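Local coordinates for protein RNA-dependent RNA polymerase (Qualyub virus, PDB 6DX1) that probably acts as a viral ovarian tumor (OTU) domain cysteine protease that removes ubiquitin from modified proteins, at residues A[33-38]-A[148-153]; A[112-117]-A[138-143]. One frame throughout, in Å; residues are numbered along the deposited sequence.

Contact 1. Residues A[33-38]-A[148-153]; sequences ELTLPD and FDHFDF
T35 grips strand 150-153 at two points: its backbone N donates to D152 OD2 at 3.0 Å, on the anti side of the carboxylate, and its hydroxyl donates to F151 O. OG1 sits in the crowded position between its own N and carbonyl carbon, and from there T35 OG1 reaches F151 O at 2.7 Å, in the plane of that carbonyl. D152 OD2 also accepts from H150 NE2 at 2.7 Å; the donor stands above the carboxylate plane, 49° out of it, while OD2 lies near the plane of the H150 ring. Two donors thus grip one carboxylate oxygen, which probably restrains the turn of the carboxylate. L34 CD2 packs alongside the same group, 3.6 Å from D152 OD2. H150 CG is anti to the backbone N (chi1 179°), and the ring beyond it slides past T35 in the opposite direction, with H150 CE1 3.1 Å from T35 OG1. At the other ring nitrogen, H150 ND1 lies 2.8 Å from a water that donates to D38 O. At the end of strand 30-33, E33 and F153 form one antiparallel hydrogen-bonded pair, E33 N reaching F153 O at 2.8 Å with the reciprocal bond completed. Their side chains run side by side, the carboxylate and ring planes 80° apart. T35 and H150 both touch C41 of helix 41-51, a grouping consistent with the Cys-His-acid site of OTU-like proteases; E33 and F153 pack on T48 of that helix, and strand 140-146 flanks 150-156 on the side away from 30-33.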
ATOM      1  N   GLU A  33       2.046  -9.083  10.738  1.00 20.74           N
ATOM      2  CA  GLU A  33       0.717  -9.169  11.339  1.00 21.72           C
ATOM      3  C   GLU A  33      -0.278  -9.503  10.240  1.00 22.64           C
ATOM      4  O   GLU A  33      -0.422  -8.748   9.274  1.00 20.90           O
ATOM      5  CB  GLU A  33       0.342  -7.872  12.054  1.00 22.92           C
ATOM      6  CG  GLU A  33       1.331  -7.543  13.184  1.00 25.36           C
ATOM      7  CD  GLU A  33       0.903  -6.398  14.075  1.00 34.95           C
ATOM      8  OE1 GLU A  33      -0.167  -5.806  13.836  1.00 32.58           O
ATOM      9  OE2 GLU A  33       1.652  -6.087  15.030  1.00 35.94           O
ATOM     10  N   LEU A  34      -0.953 -10.637  10.387  1.00 21.95           N
ATOM     11  CA  LEU A  34      -1.838 -11.135   9.342  1.00 22.46           C
ATOM     12  C   LEU A  34      -3.122 -10.317   9.263  1.00 20.67           C
ATOM     13  O   LEU A  34      -3.610  -9.783  10.266  1.00 21.96           O
ATOM     14  CB  LEU A  34      -2.189 -12.597   9.611  1.00 22.83           C
ATOM     15  CG  LEU A  34      -1.069 -13.630   9.503  1.00 26.94           C
ATOM     16  CD1 LEU A  34      -1.600 -14.999   9.877  1.00 33.19           C
ATOM     17  CD2 LEU A  34      -0.525 -13.644   8.079  1.00 30.67           C
ATOM     18  N   THR A  35      -3.673 -10.231   8.051  1.00 18.06           N
ATOM     19  CA  THR A  35      -4.992  -9.660   7.824  1.00 17.65           C
ATOM     20  C   THR A  35      -5.938 -10.771   7.393  1.00 20.20           C
ATOM     21  O   THR A  35      -5.509 -11.816   6.898  1.00 19.74           O
ATOM     22  CB  THR A  35      -4.970  -8.577   6.741  1.00 19.23           C
ATOM     23  OG1 THR A  35      -4.569  -9.173   5.501  1.00 20.29           O
ATOM     24  CG2 THR A  35      -4.009  -7.435   7.130  1.00 19.88           C
ATOM     25  N   LEU A  36      -7.229 -10.540   7.593  1.00 18.82           N
ATOM     26  CA  LEU A  36      -8.222 -11.509   7.145  1.00 19.79           C
ATOM     27  C   LEU A  36      -8.081 -11.713   5.640  1.00 20.78           C
ATOM     28  O   LEU A  36      -7.971 -10.729   4.897  1.00 21.06           O
ATOM     29  CB  LEU A  36      -9.623 -11.010   7.485  1.00 21.73           C
ATOM     30  CG  LEU A  36     -10.713 -12.082   7.578  1.00 24.27           C
ATOM     31  CD1 LEU A  36     -10.468 -13.022   8.759  1.00 24.86           C
ATOM     32  CD2 LEU A  36     -12.067 -11.393   7.717  1.00 25.21           C
ATOM     33  N   PRO A  37      -8.065 -12.963   5.147  1.00 19.60           N
ATOM     34  CA  PRO A  37      -7.887 -13.190   3.696  1.00 19.77           C
ATOM     35  C   PRO A  37      -9.184 -13.023   2.915  1.00 22.67           C
ATOM     36  O   PRO A  37      -9.751 -13.970   2.340  1.00 23.36           O
ATOM     37  CB  PRO A  37      -7.351 -14.626   3.653  1.00 21.53           C
ATOM     38  CG  PRO A  37      -7.993 -15.289   4.827  1.00 24.60           C
ATOM     39  CD  PRO A  37      -8.019 -14.224   5.912  1.00 22.42           C
ATOM     40  N   ASP A  38      -9.688 -11.795   2.892  1.00 22.35           N
ATOM     41  CA  ASP A  38     -10.785 -11.439   2.009  1.00 22.72           C
ATOM     42  C   ASP A  38     -10.314 -10.328   1.074  1.00 24.52           C
ATOM     43  O   ASP A  38      -9.135  -9.957   1.059  1.00 23.27           O
ATOM     44  CB  ASP A  38     -12.057 -11.095   2.810  1.00 21.72           C
ATOM     45  CG  ASP A  38     -11.979  -9.770   3.581  1.00 28.08           C
ATOM     46  OD1 ASP A  38     -10.999  -9.013   3.438  1.00 22.03           O
ATOM     47  OD2 ASP A  38     -12.937  -9.488   4.350  1.00 25.91           O
ATOM     48  N   PHE A 148      -1.930 -13.786  -5.207  1.00 19.58           N
ATOM     49  CA  PHE A 148      -3.374 -13.523  -5.325  1.00 20.99           C
ATOM     50  C   PHE A 148      -3.772 -12.197  -4.679  1.00 20.27           C
ATOM     51  O   PHE A 148      -4.900 -12.023  -4.199  1.00 20.96           O
ATOM     52  CB  PHE A 148      -4.186 -14.694  -4.762  1.00 22.03           C
ATOM     53  CG  PHE A 148      -3.786 -16.027  -5.345  1.00 20.22           C
ATOM     54  CD1 PHE A 148      -4.014 -16.310  -6.686  1.00 23.54           C
ATOM     55  CD2 PHE A 148      -3.156 -16.975  -4.561  1.00 20.00           C
ATOM     56  CE1 PHE A 148      -3.631 -17.538  -7.224  1.00 25.28           C
ATOM     57  CE2 PHE A 148      -2.760 -18.198  -5.091  1.00 24.53           C
ATOM     58  CZ  PHE A 148      -3.000 -18.478  -6.423  1.00 24.39           C
ATOM     59  N   ASP A 149      -2.839 -11.245  -4.697  1.00 21.52           N
ATOM     60  CA  ASP A 149      -3.069  -9.874  -4.254  1.00 23.52           C
ATOM     61  C   ASP A 149      -3.514  -9.802  -2.802  1.00 19.64           C
ATOM     62  O   ASP A 149      -4.271  -8.906  -2.417  1.00 20.17           O
ATOM     63  CB  ASP A 149      -4.061  -9.161  -5.161  1.00 27.02           C
ATOM     64  CG  ASP A 149      -3.405  -8.668  -6.427  1.00 36.42           C
ATOM     65  OD1 ASP A 149      -4.084  -8.618  -7.460  1.00 36.28           O
ATOM     66  OD2 ASP A 149      -2.187  -8.357  -6.382  1.00 41.15           O
ATOM     67  N   HIS A 150      -3.036 -10.730  -1.990  1.00 18.76           N
ATOM     68  CA  HIS A 150      -3.233 -10.620  -0.556  1.00 17.47           C
ATOM     69  C   HIS A 150      -2.133  -9.753   0.049  1.00 19.15           C
ATOM     70  O   HIS A 150      -0.962  -9.854  -0.337  1.00 19.20           O
ATOM     71  CB  HIS A 150      -3.245 -11.985   0.121  1.00 17.97           C
ATOM     72  CG  HIS A 150      -3.431 -11.885   1.600  1.00 18.49           C
ATOM     73  ND1 HIS A 150      -4.663 -11.654   2.177  1.00 19.80           N
ATOM     74  CD2 HIS A 150      -2.534 -11.896   2.613  1.00 18.30           C
ATOM     75  CE1 HIS A 150      -4.517 -11.555   3.489  1.00 18.02           C
ATOM     76  NE2 HIS A 150      -3.236 -11.698   3.778  1.00 19.84           N
ATOM     77  N   PHE A 151      -2.515  -8.903   0.995  1.00 16.24           N
ATOM     78  CA  PHE A 151      -1.584  -8.027   1.708  1.00 16.26           C
ATOM     79  C   PHE A 151      -1.651  -8.316   3.197  1.00 20.13           C
ATOM     80  O   PHE A 151      -2.742  -8.326   3.778  1.00 19.43           O
ATOM     81  CB  PHE A 151      -1.919  -6.546   1.504  1.00 17.47           C
ATOM     82  CG  PHE A 151      -1.752  -6.054   0.087  1.00 18.03           C
ATOM     83  CD1 PHE A 151      -0.523  -5.576  -0.355  1.00 20.42           C
ATOM     84  CD2 PHE A 151      -2.838  -6.014  -0.781  1.00 16.23           C
ATOM     85  CE1 PHE A 151      -0.376  -5.096  -1.663  1.00 20.12           C
ATOM     86  CE2 PHE A 151      -2.701  -5.538  -2.088  1.00 20.43           C
ATOM     87  CZ  PHE A 151      -1.463  -5.086  -2.527  1.00 19.29           C
ATOM     88  N   ASP A 152      -0.491  -8.496   3.815  1.00 16.77           N
ATOM     89  CA  ASP A 152      -0.360  -8.492   5.265  1.00 17.11           C
ATOM     90  C   ASP A 152       0.433  -7.267   5.701  1.00 18.10           C
ATOM     91  O   ASP A 152       1.055  -6.578   4.887  1.00 18.97           O
ATOM     92  CB  ASP A 152       0.314  -9.773   5.745  1.00 19.33           C
ATOM     93  CG  ASP A 152      -0.539 -11.006   5.479  1.00 22.50           C
ATOM     94  OD1 ASP A 152      -0.034 -11.960   4.851  1.00 23.27           O
ATOM     95  OD2 ASP A 152      -1.717 -11.009   5.906  1.00 20.74           O
ATOM     96  N   PHE A 153       0.413  -6.984   7.003  1.00 17.41           N
ATOM     97  CA  PHE A 153       1.076  -5.800   7.530  1.00 17.04           C
ATOM     98  C   PHE A 153       2.439  -6.172   8.103  1.00 18.36           C
ATOM     99  O   PHE A 153       2.603  -7.234   8.702  1.00 20.08           O
ATOM    100  CB  PHE A 153       0.216  -5.147   8.614  1.00 19.94           C
ATOM    101  CG  PHE A 153       0.833  -3.936   9.246  1.00 18.77           C
ATOM    102  CD1 PHE A 153       1.294  -2.880   8.473  1.00 20.01           C
ATOM    103  CD2 PHE A 153       0.903  -3.832  10.625  1.00 18.79           C
ATOM    104  CE1 PHE A 153       1.846  -1.753   9.064  1.00 21.43           C
ATOM    105  CE2 PHE A 153       1.446  -2.704  11.226  1.00 21.67           C
ATOM    106  CZ  PHE A 153       1.932  -1.666  10.446  1.00 23.18           C
TER
HETATM  107  O   HOH W   1      -6.971 -11.872   0.589  1.00 19.82           O

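Contact 2. Residues A[112-117]-A[138-143]; sequences KLTVIF and LTAINL
I141 and L113 cross obliquely at the start of two parallel strands, and the isoleucine can be followed outward atom by atom. Its CB begins near the backbone, with I141 CB 4.1 Å from T114 O. The first torsion (chi1 -55°) sets CG1 beside the backbone N, where I141 CG1 comes within 3.8 Å of L113 CD1. The next torsion is extended (chi2 178°), and at the tip I141 CD1 touches the same L113 CD1 at 3.7 Å, so one leucine methyl meets both outer carbons. On the face carrying T114, A140, I116 and N142, I116 CD1 packs 3.7 Å from A140 CB and also borders N142 OD1, an oxygen that accepts from W118 NE1. F117 and L143 lie side by side on the I141 face, with F117 CE1 4.0 Å from L143 CD1. Backbone bonds set the register: I141 N donates to T114 O at 2.8 Å, I116 N to I141 O at 2.9 Å, and L143 N to I116 O. Near the strand starts, a water bonded to T114 OG1 donates to T139 O; that hydroxyl also bonds G135 N. The strand segments run 15° apart and pair from T114-A140 to F117-L143, a parallel pair; the sheet's other neighbours are antiparallel. Helices 41-51 and 101-111 pack on the face of V115, I141, F117 and L143, giving the helix-covered central sheet of the OTU protease fold.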
ATOM      1  N   LYS A 112       0.926  11.757   3.925  1.00 20.99           N
ATOM      2  CA  LYS A 112       2.260  12.342   3.797  1.00 20.39           C
ATOM      3  C   LYS A 112       3.329  11.395   4.337  1.00 22.28           C
ATOM      4  O   LYS A 112       4.217  11.775   5.105  1.00 23.38           O
ATOM      5  CB  LYS A 112       2.323  13.711   4.481  1.00 21.23           C
ATOM      6  CG  LYS A 112       1.301  14.702   3.942  1.00 25.11           C
ATOM      7  CD  LYS A 112       1.591  15.060   2.488  1.00 28.72           C
ATOM      8  CE  LYS A 112       0.862  16.329   2.068  1.00 36.11           C
ATOM      9  NZ  LYS A 112      -0.435  16.074   1.400  1.00 37.05           N
ATOM     10  N   LEU A 113       3.237  10.132   3.932  1.00 22.16           N
ATOM     11  CA  LEU A 113       4.278   9.175   4.239  1.00 23.23           C
ATOM     12  C   LEU A 113       4.423   8.226   3.065  1.00 20.37           C
ATOM     13  O   LEU A 113       3.685   8.302   2.077  1.00 24.93           O
ATOM     14  CB  LEU A 113       3.991   8.411   5.531  1.00 25.96           C
ATOM     15  CG  LEU A 113       2.559   7.938   5.754  1.00 22.66           C
ATOM     16  CD1 LEU A 113       2.115   6.905   4.747  1.00 26.00           C
ATOM     17  CD2 LEU A 113       2.431   7.389   7.167  1.00 24.02           C
ATOM     18  N   THR A 114       5.374   7.321   3.195  1.00 17.73           N
ATOM     19  CA  THR A 114       5.693   6.385   2.136  1.00 17.80           C
ATOM     20  C   THR A 114       4.938   5.080   2.351  1.00 18.51           C
ATOM     21  O   THR A 114       4.722   4.658   3.487  1.00 17.99           O
ATOM     22  CB  THR A 114       7.208   6.175   2.121  1.00 19.79           C
ATOM     23  OG1 THR A 114       7.825   7.438   1.836  1.00 21.68           O
ATOM     24  CG2 THR A 114       7.639   5.134   1.104  1.00 19.18           C
ATOM     25  N   VAL A 115       4.505   4.459   1.251  1.00 17.90           N
ATOM     26  CA  VAL A 115       3.845   3.156   1.272  1.00 17.04           C
ATOM     27  C   VAL A 115       4.680   2.213   0.417  1.00 18.23           C
ATOM     28  O   VAL A 115       5.017   2.556  -0.724  1.00 18.93           O
ATOM     29  CB  VAL A 115       2.402   3.242   0.733  1.00 18.09           C
ATOM     30  CG1 VAL A 115       1.741   1.856   0.718  1.00 18.46           C
ATOM     31  CG2 VAL A 115       1.567   4.235   1.539  1.00 19.27           C
ATOM     32  N   ILE A 116       5.014   1.035   0.953  1.00 15.54           N
ATOM     33  CA  ILE A 116       5.840   0.068   0.234  1.00 14.72           C
ATOM     34  C   ILE A 116       5.144  -1.287   0.207  1.00 17.96           C
ATOM     35  O   ILE A 116       4.663  -1.763   1.243  1.00 17.47           O
ATOM     36  CB  ILE A 116       7.241  -0.075   0.854  1.00 16.04           C
ATOM     37  CG1 ILE A 116       7.911   1.294   0.966  1.00 18.73           C
ATOM     38  CG2 ILE A 116       8.095  -1.007  -0.007  1.00 17.52           C
ATOM     39  CD1 ILE A 116       9.226   1.225   1.762  1.00 19.23           C
ATOM     40  N   PHE A 117       5.081  -1.894  -0.982  1.00 13.96           N
ATOM     41  CA  PHE A 117       4.665  -3.287  -1.164  1.00 14.59           C
ATOM     42  C   PHE A 117       5.912  -4.142  -1.340  1.00 17.64           C
ATOM     43  O   PHE A 117       6.650  -3.963  -2.321  1.00 17.97           O
ATOM     44  CB  PHE A 117       3.806  -3.477  -2.418  1.00 15.78           C
ATOM     45  CG  PHE A 117       2.490  -2.724  -2.445  1.00 15.39           C
ATOM     46  CD1 PHE A 117       2.011  -2.010  -1.354  1.00 19.08           C
ATOM     47  CD2 PHE A 117       1.722  -2.761  -3.617  1.00 15.94           C
ATOM     48  CE1 PHE A 117       0.781  -1.338  -1.431  1.00 18.93           C
ATOM     49  CE2 PHE A 117       0.500  -2.096  -3.700  1.00 16.76           C
ATOM     50  CZ  PHE A 117       0.027  -1.389  -2.616  1.00 17.77           C
ATOM     51  N   LEU A 138      11.732   2.525   7.324  1.00 24.76           N
ATOM     52  CA  LEU A 138      11.459   2.944   8.693  1.00 26.81           C
ATOM     53  C   LEU A 138      10.400   4.041   8.756  1.00 27.69           C
ATOM     54  O   LEU A 138       9.719   4.173   9.774  1.00 38.54           O
ATOM     55  CB  LEU A 138      12.754   3.401   9.373  1.00 25.90           C
ATOM     56  CG  LEU A 138      13.760   2.277   9.623  1.00 29.41           C
ATOM     57  CD1 LEU A 138      15.115   2.847  10.041  1.00 36.66           C
ATOM     58  CD2 LEU A 138      13.244   1.298  10.666  1.00 30.44           C
ATOM     59  N   THR A 139      10.233   4.825   7.687  1.00 30.22           N
ATOM     60  CA  THR A 139       9.237   5.891   7.647  1.00 33.55           C
ATOM     61  C   THR A 139       8.053   5.530   6.755  1.00 36.38           C
ATOM     62  O   THR A 139       7.400   6.417   6.186  1.00 35.94           O
ATOM     63  CB  THR A 139       9.852   7.199   7.164  1.00 37.34           C
ATOM     64  OG1 THR A 139      10.128   7.100   5.758  1.00 35.34           O
ATOM     65  CG2 THR A 139      11.139   7.501   7.935  1.00 36.23           C
ATOM     66  N   ALA A 140       7.777   4.241   6.605  1.00 24.89           N
ATOM     67  CA  ALA A 140       6.772   3.801   5.648  1.00 19.64           C
ATOM     68  C   ALA A 140       5.707   2.945   6.317  1.00 18.28           C
ATOM     69  O   ALA A 140       5.907   2.369   7.397  1.00 21.32           O
ATOM     70  CB  ALA A 140       7.399   2.998   4.496  1.00 19.25           C
ATOM     71  N   ILE A 141       4.560   2.882   5.646  1.00 16.92           N
ATOM     72  CA  ILE A 141       3.625   1.779   5.838  1.00 17.55           C
ATOM     73  C   ILE A 141       4.136   0.636   4.967  1.00 17.63           C
ATOM     74  O   ILE A 141       4.134   0.740   3.738  1.00 18.46           O
ATOM     75  CB  ILE A 141       2.195   2.165   5.452  1.00 18.55           C
ATOM     76  CG1 ILE A 141       1.748   3.420   6.208  1.00 19.72           C
ATOM     77  CG2 ILE A 141       1.242   0.994   5.714  1.00 18.51           C
ATOM     78  CD1 ILE A 141       0.339   3.893   5.833  1.00 19.50           C
ATOM     79  N   ASN A 142       4.589  -0.437   5.599  1.00 16.75           N
ATOM     80  CA  ASN A 142       5.157  -1.594   4.918  1.00 17.19           C
ATOM     81  C   ASN A 142       4.121  -2.703   4.824  1.00 18.68           C
ATOM     82  O   ASN A 142       3.585  -3.134   5.843  1.00 17.82           O
ATOM     83  CB  ASN A 142       6.390  -2.107   5.666  1.00 17.08           C
ATOM     84  CG  ASN A 142       7.515  -1.091   5.689  1.00 19.23           C
ATOM     85  OD1 ASN A 142       8.306  -1.015   4.750  1.00 17.90           O
ATOM     86  ND2 ASN A 142       7.582  -0.292   6.749  1.00 18.73           N
ATOM     87  N   LEU A 143       3.871  -3.190   3.608  1.00 15.36           N
ATOM     88  CA  LEU A 143       2.928  -4.280   3.395  1.00 16.08           C
ATOM     89  C   LEU A 143       3.639  -5.476   2.773  1.00 18.39           C
ATOM     90  O   LEU A 143       4.498  -5.321   1.893  1.00 17.91           O
ATOM     91  CB  LEU A 143       1.775  -3.847   2.479  1.00 17.63           C
ATOM     92  CG  LEU A 143       0.894  -2.676   2.908  1.00 19.34           C
ATOM     93  CD1 LEU A 143      -0.392  -2.690   2.091  1.00 24.06           C
ATOM     94  CD2 LEU A 143       0.579  -2.725   4.390  1.00 22.24           C
TER
HETATM   95  O   HOH W   2       7.926   8.912   4.204  1.00 34.55           O

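Both contacts belong to one mixed sheet: strand 140-146 of contact 2 is the direct neighbour of strand 150-156 of contact 1; the centres of the two contacts are about 16 Å apart. Contact 2 is buried and largely apolar, held by regular parallel backbone bonding, whereas contact 1 is partly buried at the sheet's edge and relies on side-chain polar bonds plus one antiparallel pair. Along the chain, contact 2 is nested inside the loop that contact 1 closes. They meet physically where F151 CE1 packs 3.7 Å from F117 CD2 and F153 CD1 approaches N142 O at 3.5 Å. Helix 41-51 touches side chains of both: F117, I141 and L143 in contact 2, and E33, T35, H150 and F153 in contact 1.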